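Local coordinates for protein type II restriction enzyme MspI (Moraxella sp., PDB 1SA3) that recognises the palindromic double-stranded DNA sequence 5'-CCGG-3' as a type II restriction endonuclease and cleaves it after the first C, at residues L70-D75 with I102-H107. Numbering follows the deposited sequence.
Sequences LNLDLD and IRFTFH
Leu-70 and Leu-72 pack against Phe-104 where the loop leaving helix 57-69 passes one side of the mixed sheet. Both segments belong to the PD-(D/E)XK nuclease domain, and the contact lies about 16 Å from the bound DNA at the nearest atom. No hydrogen bond joins them, and the contact is wholly apolar. Leu-72 gives the largest share of the buried surface. Its CD1 lies over one face of Phe-104, toward the rim, and is 4.1 Å from Phe-104 CD1. The opposite face of that ring is covered by Ile-102 CG2 of the same strand. The other methyl of Leu-72, CD2, is placed at the edge of Phe-106 near the ring plane, beside CE2 and CZ. The modelled separation there is shorter than carbons can sit, so this touch is doubtful. Leu-70 adds a second methyl to Phe-104: its CD1 is 3.7 Å from Phe-104 CE1 and approaches the ring obliquely. The CG of Phe-104 is anti to its carbonyl carbon (chi1 -62°), and the ring extends from the strand toward both leucines. Between the leucines, Asn-71 has positive phi (55°) and ends the helix in a Schellman motif. Phe-104 also touches Leu-66 and Leu-67 of helix 57-69, and Phe-42 from a loop. Strand 100-106 runs antiparallel to its two neighbours, 77-84 and 111-121. Ile-77 and Val-80 of the first and Val-114 of the second also touch Phe-104, while Leu-70 reaches Arg-112 and Val-114. The contact thus joins the end of helix 57-69 to these three strands.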
# COMPACT_ATOMS: atom_id res chain seq x y z
N LEU E 70 9.18 9.26 -7.02
CA LEU E 70 8.48 10.41 -7.58
C LEU E 70 9.29 11.11 -8.66
O LEU E 70 8.83 12.09 -9.25
CB LEU E 70 8.16 11.42 -6.48
CG LEU E 70 7.17 11.02 -5.39
CD1 LEU E 70 7.18 12.07 -4.27
CD2 LEU E 70 5.77 10.91 -5.99
N ASN E 71 10.51 10.63 -8.91
CA ASN E 71 11.39 11.24 -9.90
C ASN E 71 11.57 12.73 -9.59
O ASN E 71 11.49 13.57 -10.49
CB ASN E 71 10.81 11.08 -11.31
CG ASN E 71 10.74 9.63 -11.75
OD1 ASN E 71 11.75 8.92 -11.73
ND2 ASN E 71 9.55 9.18 -12.14
N LEU E 72 11.81 13.05 -8.32
CA LEU E 72 11.99 14.42 -7.88
C LEU E 72 13.40 14.60 -7.33
O LEU E 72 13.90 13.74 -6.61
CB LEU E 72 11.02 14.78 -6.76
CG LEU E 72 9.55 15.07 -7.04
CD1 LEU E 72 8.74 14.63 -5.85
CD2 LEU E 72 9.34 16.57 -7.30
N ASP E 73 14.02 15.73 -7.66
CA ASP E 73 15.36 16.02 -7.16
C ASP E 73 15.25 16.91 -5.93
O ASP E 73 14.54 17.90 -5.93
CB ASP E 73 16.18 16.72 -8.25
CG ASP E 73 16.41 15.84 -9.46
OD1 ASP E 73 17.05 14.77 -9.31
OD2 ASP E 73 15.94 16.21 -10.55
N LEU E 74 15.96 16.53 -4.87
CA LEU E 74 15.94 17.29 -3.63
C LEU E 74 16.22 18.77 -3.86
O LEU E 74 15.57 19.63 -3.28
CB LEU E 74 16.97 16.71 -2.66
CG LEU E 74 17.11 17.38 -1.29
CD1 LEU E 74 15.77 17.41 -0.59
CD2 LEU E 74 18.14 16.63 -0.46
N ASP E 75 17.19 19.07 -4.73
CA ASP E 75 17.53 20.46 -4.98
C ASP E 75 16.44 21.30 -5.63
O ASP E 75 16.52 22.52 -5.63
CB ASP E 75 18.81 20.55 -5.83
CG ASP E 75 20.04 20.09 -5.08
OD1 ASP E 75 20.09 20.29 -3.85
OD2 ASP E 75 20.95 19.53 -5.72
N ILE E 102 2.06 14.27 1.57
CA ILE E 102 3.25 15.13 1.61
C ILE E 102 3.03 16.09 0.45
O ILE E 102 2.63 15.66 -0.64
CB ILE E 102 4.56 14.36 1.32
CG1 ILE E 102 4.80 13.30 2.39
CG2 ILE E 102 5.75 15.35 1.25
CD1 ILE E 102 6.01 12.43 2.08
N ARG E 103 3.24 17.38 0.68
CA ARG E 103 3.11 18.36 -0.39
C ARG E 103 4.47 19.00 -0.62
O ARG E 103 5.09 19.51 0.32
CB ARG E 103 2.08 19.44 -0.04
CG ARG E 103 2.03 20.56 -1.09
CD ARG E 103 0.99 21.62 -0.75
NE ARG E 103 -0.37 21.08 -0.81
CZ ARG E 103 -1.02 20.76 -1.93
NH1 ARG E 103 -0.44 20.92 -3.11
NH2 ARG E 103 -2.24 20.27 -1.86
N PHE E 104 4.95 18.97 -1.86
CA PHE E 104 6.23 19.58 -2.19
C PHE E 104 5.97 20.85 -2.98
O PHE E 104 5.14 20.86 -3.89
CB PHE E 104 7.08 18.67 -3.07
CG PHE E 104 7.45 17.37 -2.42
CD1 PHE E 104 6.68 16.23 -2.65
CD2 PHE E 104 8.58 17.27 -1.62
CE1 PHE E 104 7.05 15.00 -2.08
CE2 PHE E 104 8.94 16.06 -1.06
CZ PHE E 104 8.17 14.92 -1.29
N THR E 105 6.68 21.92 -2.63
CA THR E 105 6.53 23.19 -3.32
C THR E 105 7.82 23.42 -4.10
O THR E 105 8.92 23.26 -3.57
CB THR E 105 6.30 24.35 -2.34
OG1 THR E 105 5.07 24.12 -1.64
CG2 THR E 105 6.21 25.68 -3.08
N PHE E 106 7.68 23.79 -5.37
CA PHE E 106 8.83 24.01 -6.24
C PHE E 106 9.18 25.49 -6.42
O PHE E 106 8.53 26.36 -5.86
CB PHE E 106 8.57 23.32 -7.58
CG PHE E 106 8.14 21.89 -7.45
CD1 PHE E 106 6.86 21.49 -7.83
CD2 PHE E 106 9.00 20.94 -6.92
CE1 PHE E 106 6.44 20.17 -7.67
CE2 PHE E 106 8.59 19.61 -6.76
CZ PHE E 106 7.31 19.23 -7.14
N HIS E 107 10.22 25.76 -7.20
CA HIS E 107 10.68 27.14 -7.41
C HIS E 107 9.67 28.13 -7.99
O HIS E 107 9.61 29.27 -7.54
CB HIS E 107 11.92 27.14 -8.30
CG HIS E 107 11.64 26.78 -9.72
ND1 HIS E 107 11.22 25.52 -10.10
CD2 HIS E 107 11.69 27.52 -10.85
CE1 HIS E 107 11.02 25.50 -11.40
NE2 HIS E 107 11.30 26.70 -11.89